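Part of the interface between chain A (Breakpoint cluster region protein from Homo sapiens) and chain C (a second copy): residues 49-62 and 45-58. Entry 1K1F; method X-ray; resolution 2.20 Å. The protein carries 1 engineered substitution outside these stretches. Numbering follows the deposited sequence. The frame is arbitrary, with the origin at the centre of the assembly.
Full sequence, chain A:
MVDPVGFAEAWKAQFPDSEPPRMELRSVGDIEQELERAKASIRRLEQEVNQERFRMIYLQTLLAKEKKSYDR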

# COMPACT_ATOMS: atom_id res chain seq x y z
N VAL A 49 1.69 -4.04 -4.53
CA VAL A 49 1.77 -4.02 -3.07
C VAL A 49 0.45 -4.50 -2.48
O VAL A 49 0.43 -5.18 -1.45
CB VAL A 49 2.06 -2.61 -2.50
CG1 VAL A 49 1.88 -2.61 -0.97
CG2 VAL A 49 3.48 -2.19 -2.83
N ASN A 50 -0.65 -4.14 -3.15
CA ASN A 50 -1.97 -4.54 -2.69
C ASN A 50 -2.27 -6.01 -2.96
O ASN A 50 -2.99 -6.63 -2.19
CB ASN A 50 -3.06 -3.67 -3.34
CG ASN A 50 -2.96 -2.23 -2.91
OD1 ASN A 50 -2.59 -1.93 -1.78
ND2 ASN A 50 -3.32 -1.32 -3.82
N GLN A 51 -1.74 -6.56 -4.04
CA GLN A 51 -1.96 -7.98 -4.35
C GLN A 51 -1.17 -8.88 -3.39
O GLN A 51 -1.60 -10.00 -3.08
CB GLN A 51 -1.51 -8.28 -5.78
CG GLN A 51 -2.23 -7.51 -6.87
CD GLN A 51 -1.72 -7.90 -8.25
OE1 GLN A 51 -0.54 -8.21 -8.42
NE2 GLN A 51 -2.59 -7.86 -9.25
N GLU A 52 -0.01 -8.41 -2.94
CA GLU A 52 0.80 -9.19 -2.02
C GLU A 52 0.23 -9.15 -0.61
O GLU A 52 0.16 -10.17 0.05
CB GLU A 52 2.25 -8.70 -2.02
CG GLU A 52 2.95 -8.86 -3.35
CD GLU A 52 2.86 -10.28 -3.89
OE1 GLU A 52 3.32 -11.22 -3.21
OE2 GLU A 52 2.32 -10.43 -5.00
N ARG A 53 -0.16 -7.96 -0.14
CA ARG A 53 -0.77 -7.81 1.19
C ARG A 53 -2.04 -8.68 1.26
O ARG A 53 -2.43 -9.15 2.33
CB ARG A 53 -1.16 -6.35 1.45
CG ARG A 53 0.01 -5.43 1.71
CD ARG A 53 -0.45 -4.06 2.19
NE ARG A 53 0.70 -3.17 2.35
CZ ARG A 53 1.62 -3.30 3.30
NH1 ARG A 53 1.53 -4.27 4.20
NH2 ARG A 53 2.67 -2.47 3.33
N PHE A 54 -2.69 -8.86 0.12
CA PHE A 54 -3.89 -9.68 0.04
C PHE A 54 -3.46 -11.15 0.18
O PHE A 54 -4.17 -11.96 0.78
CB PHE A 54 -4.62 -9.46 -1.30
CG PHE A 54 -6.01 -10.06 -1.34
CD1 PHE A 54 -6.93 -9.79 -0.33
CD2 PHE A 54 -6.40 -10.89 -2.39
CE1 PHE A 54 -8.21 -10.35 -0.36
CE2 PHE A 54 -7.68 -11.45 -2.43
CZ PHE A 54 -8.59 -11.17 -1.41
N ARG A 55 -2.30 -11.49 -0.39
CA ARG A 55 -1.77 -12.84 -0.30
C ARG A 55 -1.48 -13.07 1.17
O ARG A 55 -1.85 -14.09 1.73
CB ARG A 55 -0.45 -12.99 -1.06
CG ARG A 55 -0.58 -13.09 -2.56
CD ARG A 55 0.76 -13.48 -3.17
NE ARG A 55 0.69 -13.66 -4.61
CZ ARG A 55 1.70 -14.08 -5.37
NH1 ARG A 55 2.88 -14.35 -4.83
NH2 ARG A 55 1.52 -14.23 -6.68
N MSE A 56 -0.83 -12.08 1.75
CA MSE A 56 -0.46 -12.06 3.16
C MSE A 56 -1.60 -12.47 4.08
O MSE A 56 -1.54 -13.51 4.71
CB MSE A 56 -0.00 -10.67 3.55
CG MSE A 56 1.47 -10.42 3.63
SE MSE A 56 1.79 -9.77 5.42
CE MSE A 56 1.41 -7.89 5.25
N ILE A 57 -2.63 -11.63 4.16
CA ILE A 57 -3.77 -11.91 5.03
C ILE A 57 -4.36 -13.29 4.83
O ILE A 57 -4.63 -14.01 5.79
CB ILE A 57 -4.88 -10.85 4.84
CG1 ILE A 57 -4.38 -9.51 5.36
CG2 ILE A 57 -6.18 -11.27 5.58
CD1 ILE A 57 -4.10 -9.49 6.86
N TYR A 58 -4.59 -13.66 3.57
CA TYR A 58 -5.14 -14.98 3.27
C TYR A 58 -4.22 -16.08 3.80
O TYR A 58 -4.67 -17.08 4.36
CB TYR A 58 -5.29 -15.13 1.76
CG TYR A 58 -5.73 -16.52 1.35
CD1 TYR A 58 -6.92 -17.05 1.83
CD2 TYR A 58 -4.95 -17.30 0.49
CE1 TYR A 58 -7.34 -18.33 1.47
CE2 TYR A 58 -5.36 -18.59 0.12
CZ TYR A 58 -6.56 -19.09 0.62
OH TYR A 58 -7.00 -20.36 0.28
N LEU A 59 -2.92 -15.88 3.61
CA LEU A 59 -1.95 -16.87 4.06
C LEU A 59 -1.88 -16.96 5.58
O LEU A 59 -1.86 -18.07 6.11
CB LEU A 59 -0.58 -16.59 3.46
CG LEU A 59 -0.50 -16.74 1.95
CD1 LEU A 59 0.84 -16.27 1.46
CD2 LEU A 59 -0.72 -18.19 1.54
N GLN A 60 -1.83 -15.84 6.29
CA GLN A 60 -1.79 -15.96 7.74
C GLN A 60 -3.11 -16.51 8.28
O GLN A 60 -3.13 -17.20 9.30
CB GLN A 60 -1.39 -14.65 8.44
CG GLN A 60 -1.81 -13.37 7.79
CD GLN A 60 -1.13 -12.19 8.46
OE1 GLN A 60 0.10 -12.15 8.57
NE2 GLN A 60 -1.92 -11.21 8.91
N THR A 61 -4.22 -16.21 7.59
CA THR A 61 -5.53 -16.73 7.97
C THR A 61 -5.47 -18.26 7.85
O THR A 61 -6.04 -18.98 8.67
CB THR A 61 -6.64 -16.21 7.02
OG1 THR A 61 -6.76 -14.79 7.15
CG2 THR A 61 -7.99 -16.83 7.35
N LEU A 62 -4.78 -18.77 6.84
CA LEU A 62 -4.68 -20.23 6.65
C LEU A 62 -3.89 -20.97 7.72
O LEU A 62 -4.41 -21.93 8.30
CB LEU A 62 -4.08 -20.58 5.29
CG LEU A 62 -4.90 -20.29 4.05
CD1 LEU A 62 -4.11 -20.72 2.82
CD2 LEU A 62 -6.22 -21.07 4.11
N LEU C 45 -4.04 2.71 9.40
CA LEU C 45 -4.61 2.40 8.08
C LEU C 45 -4.36 0.96 7.63
O LEU C 45 -5.29 0.24 7.26
CB LEU C 45 -4.03 3.35 7.03
CG LEU C 45 -4.77 4.62 6.59
CD1 LEU C 45 -6.21 4.28 6.23
CD2 LEU C 45 -4.74 5.65 7.68
N GLU C 46 -3.10 0.56 7.62
CA GLU C 46 -2.73 -0.79 7.18
C GLU C 46 -3.49 -1.81 8.01
O GLU C 46 -3.88 -2.87 7.51
CB GLU C 46 -1.23 -0.99 7.33
CG GLU C 46 -0.42 -0.09 6.41
CD GLU C 46 -0.72 -0.35 4.94
OE1 GLU C 46 -1.59 -1.19 4.64
OE2 GLU C 46 -0.09 0.30 4.08
N GLN C 47 -3.69 -1.48 9.27
CA GLN C 47 -4.40 -2.37 10.18
C GLN C 47 -5.86 -2.45 9.75
O GLN C 47 -6.47 -3.50 9.83
CB GLN C 47 -4.28 -1.83 11.60
CG GLN C 47 -4.85 -2.73 12.67
CD GLN C 47 -4.88 -2.06 14.03
OE1 GLN C 47 -4.44 -0.91 14.19
NE2 GLN C 47 -5.38 -2.77 15.03
N GLU C 48 -6.40 -1.34 9.27
CA GLU C 48 -7.79 -1.27 8.83
C GLU C 48 -8.01 -1.95 7.49
O GLU C 48 -9.00 -2.67 7.31
CB GLU C 48 -8.24 0.18 8.72
CG GLU C 48 -8.67 0.79 10.02
CD GLU C 48 -9.35 2.13 9.82
OE1 GLU C 48 -10.37 2.19 9.09
OE2 GLU C 48 -8.86 3.12 10.38
N VAL C 49 -7.13 -1.71 6.53
CA VAL C 49 -7.29 -2.35 5.23
C VAL C 49 -7.23 -3.86 5.48
O VAL C 49 -8.13 -4.58 5.07
CB VAL C 49 -6.19 -1.95 4.23
CG1 VAL C 49 -6.54 -2.45 2.84
CG2 VAL C 49 -6.03 -0.43 4.22
N ASN C 50 -6.19 -4.32 6.17
CA ASN C 50 -6.00 -5.74 6.48
C ASN C 50 -7.26 -6.39 7.05
O ASN C 50 -7.65 -7.48 6.63
CB ASN C 50 -4.84 -5.92 7.47
CG ASN C 50 -3.47 -5.83 6.81
OD1 ASN C 50 -2.45 -5.86 7.50
ND2 ASN C 50 -3.43 -5.73 5.48
N GLN C 51 -7.89 -5.75 8.02
CA GLN C 51 -9.12 -6.27 8.62
C GLN C 51 -10.25 -6.36 7.59
O GLN C 51 -11.04 -7.30 7.61
CB GLN C 51 -9.55 -5.36 9.76
CG GLN C 51 -8.54 -5.24 10.88
CD GLN C 51 -9.09 -4.46 12.03
OE1 GLN C 51 -9.78 -3.46 11.83
NE2 GLN C 51 -8.79 -4.89 13.25
N GLU C 52 -10.32 -5.37 6.71
CA GLU C 52 -11.33 -5.32 5.65
C GLU C 52 -11.02 -6.43 4.65
O GLU C 52 -11.92 -7.10 4.15
CB GLU C 52 -11.31 -3.95 4.93
CG GLU C 52 -11.79 -2.75 5.76
CD GLU C 52 -13.30 -2.71 5.89
OE1 GLU C 52 -13.96 -3.40 5.09
OE2 GLU C 52 -13.84 -1.99 6.76
N ARG C 53 -9.74 -6.63 4.36
CA ARG C 53 -9.32 -7.67 3.42
C ARG C 53 -9.69 -9.02 4.01
O ARG C 53 -10.09 -9.95 3.30
CB ARG C 53 -7.81 -7.59 3.17
CG ARG C 53 -7.40 -6.51 2.16
CD ARG C 53 -5.90 -6.55 1.90
NE ARG C 53 -5.46 -5.60 0.88
CZ ARG C 53 -5.76 -5.71 -0.42
NH1 ARG C 53 -6.50 -6.72 -0.85
NH2 ARG C 53 -5.29 -4.83 -1.29
N PHE C 54 -9.58 -9.13 5.33
CA PHE C 54 -9.93 -10.36 6.03
C PHE C 54 -11.45 -10.62 5.93
O PHE C 54 -11.88 -11.72 5.56
CB PHE C 54 -9.53 -10.25 7.50
CG PHE C 54 -9.77 -11.51 8.29
CD1 PHE C 54 -8.98 -12.63 8.08
CD2 PHE C 54 -10.80 -11.58 9.22
CE1 PHE C 54 -9.21 -13.80 8.80
CE2 PHE C 54 -11.05 -12.74 9.94
CZ PHE C 54 -10.25 -13.86 9.73
N ARG C 55 -12.26 -9.62 6.25
CA ARG C 55 -13.70 -9.84 6.16
C ARG C 55 -14.13 -10.08 4.72
O ARG C 55 -15.09 -10.82 4.48
CB ARG C 55 -14.47 -8.66 6.78
CG ARG C 55 -14.46 -7.36 6.01
CD ARG C 55 -15.32 -6.34 6.78
NE ARG C 55 -15.47 -5.05 6.10
CZ ARG C 55 -16.19 -4.03 6.58
NH1 ARG C 55 -16.82 -4.15 7.75
NH2 ARG C 55 -16.28 -2.90 5.90
N MSE C 56 -13.41 -9.50 3.75
CA MSE C 56 -13.75 -9.71 2.35
C MSE C 56 -13.51 -11.17 1.95
O MSE C 56 -14.23 -11.72 1.12
CB MSE C 56 -12.92 -8.81 1.42
CG MSE C 56 -13.26 -9.07 -0.06
SE MSE C 56 -12.47 -7.90 -1.39
CE MSE C 56 -13.16 -6.24 -0.72
N ILE C 57 -12.48 -11.78 2.51
CA ILE C 57 -12.18 -13.18 2.22
C ILE C 57 -13.29 -14.04 2.83
O ILE C 57 -13.80 -14.97 2.20
CB ILE C 57 -10.83 -13.61 2.85
CG1 ILE C 57 -9.67 -12.96 2.10
CG2 ILE C 57 -10.67 -15.13 2.76
CD1 ILE C 57 -9.42 -13.54 0.72
N TYR C 58 -13.66 -13.71 4.07
CA TYR C 58 -14.70 -14.44 4.77
C TYR C 58 -15.99 -14.33 3.97
O TYR C 58 -16.52 -15.34 3.50
CB TYR C 58 -14.92 -13.86 6.17
CG TYR C 58 -16.04 -14.52 6.96
CD1 TYR C 58 -15.99 -15.88 7.28
CD2 TYR C 58 -17.13 -13.78 7.42
CE1 TYR C 58 -17.00 -16.49 8.04
CE2 TYR C 58 -18.14 -14.37 8.18
CZ TYR C 58 -18.07 -15.72 8.48
OH TYR C 58 -19.05 -16.31 9.25

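Two helical segments from separate copies of the breakpoint cluster region protein cross at 64° between their N-to-C directions, with a closest axial approach of 9.5 Å. Each segment is helical throughout and spends its backbone donors and acceptors mainly on its own i to i+4 ladder; no hydrogen bond crosses between them, so the fit of side chains carries the contact, which buries 715 Å² counted over both sides. The backbones come near each other at I57(A) and F54(C), whose CA atoms lie 6.4 Å apart, and at F54(A) and R53(C), 6.7 Å apart between CA atoms.

The largest bump is R53(C), which gives up 115 Å² to the other stretch. Its CA-to-CB bond points toward chain A, and the extended chain (chi1 m, chi2 and chi3 t) lays the guanidinium against the N50(A) to F54(A) turn of the other helix, one face covered by N50(A) O and F54(A) N. NH2 approaches N50(A) O to 3.1 Å, but the angle is poor and no hydrogen bond results; that carbonyl already accepts from F54(A) N within its own helix. NH1 of R53(C) lies 3.1 Å from CD1 of F54(A), obliquely to the ring, and is hydrogen-bonded elsewhere in the structure.

The F54(A) ring, set by a t rotamer, thus meets polar and apolar neighbours: beyond the arginine, its CZ touches CD1 of I57(C) at 3.3 Å, a tight apolar contact. I57(C) points toward chain A and fits between this ring and that of Y58(A), its CG2 lying 4.3 Å from CD1 of Y58(A). One isoleucine therefore bears on two aromatic side chains a helical turn apart.

I57(A) is the answering bump: it points toward chain C and fills the hollow between N50(C) and F54(C), with R53(C) at its floor. Its CD1 lies 3.7 Å from CB of N50(C), while its CG2 lies 4.0 Å from CB of F54(C). Both isoleucines adopt m, m rotamers. One turn on, T61(A) brings OG1 to 3.1 Å from CE1 of F54(C), at the ring edge and near its plane. The hydroxyl donates to I57(A) O at 2.6 Å between OG1 and O, tying the threonine side chain back to its own helix.

Charge adds a lesser touch beside this packing. R53(A) points toward chain C and forms a long salt bridge with E46(C), 3.8 Å from NE to OE1. The carboxylate oxygen sits over one face of the guanidinium, well out of its plane, so the charges attract without any N-H aimed at the acceptor.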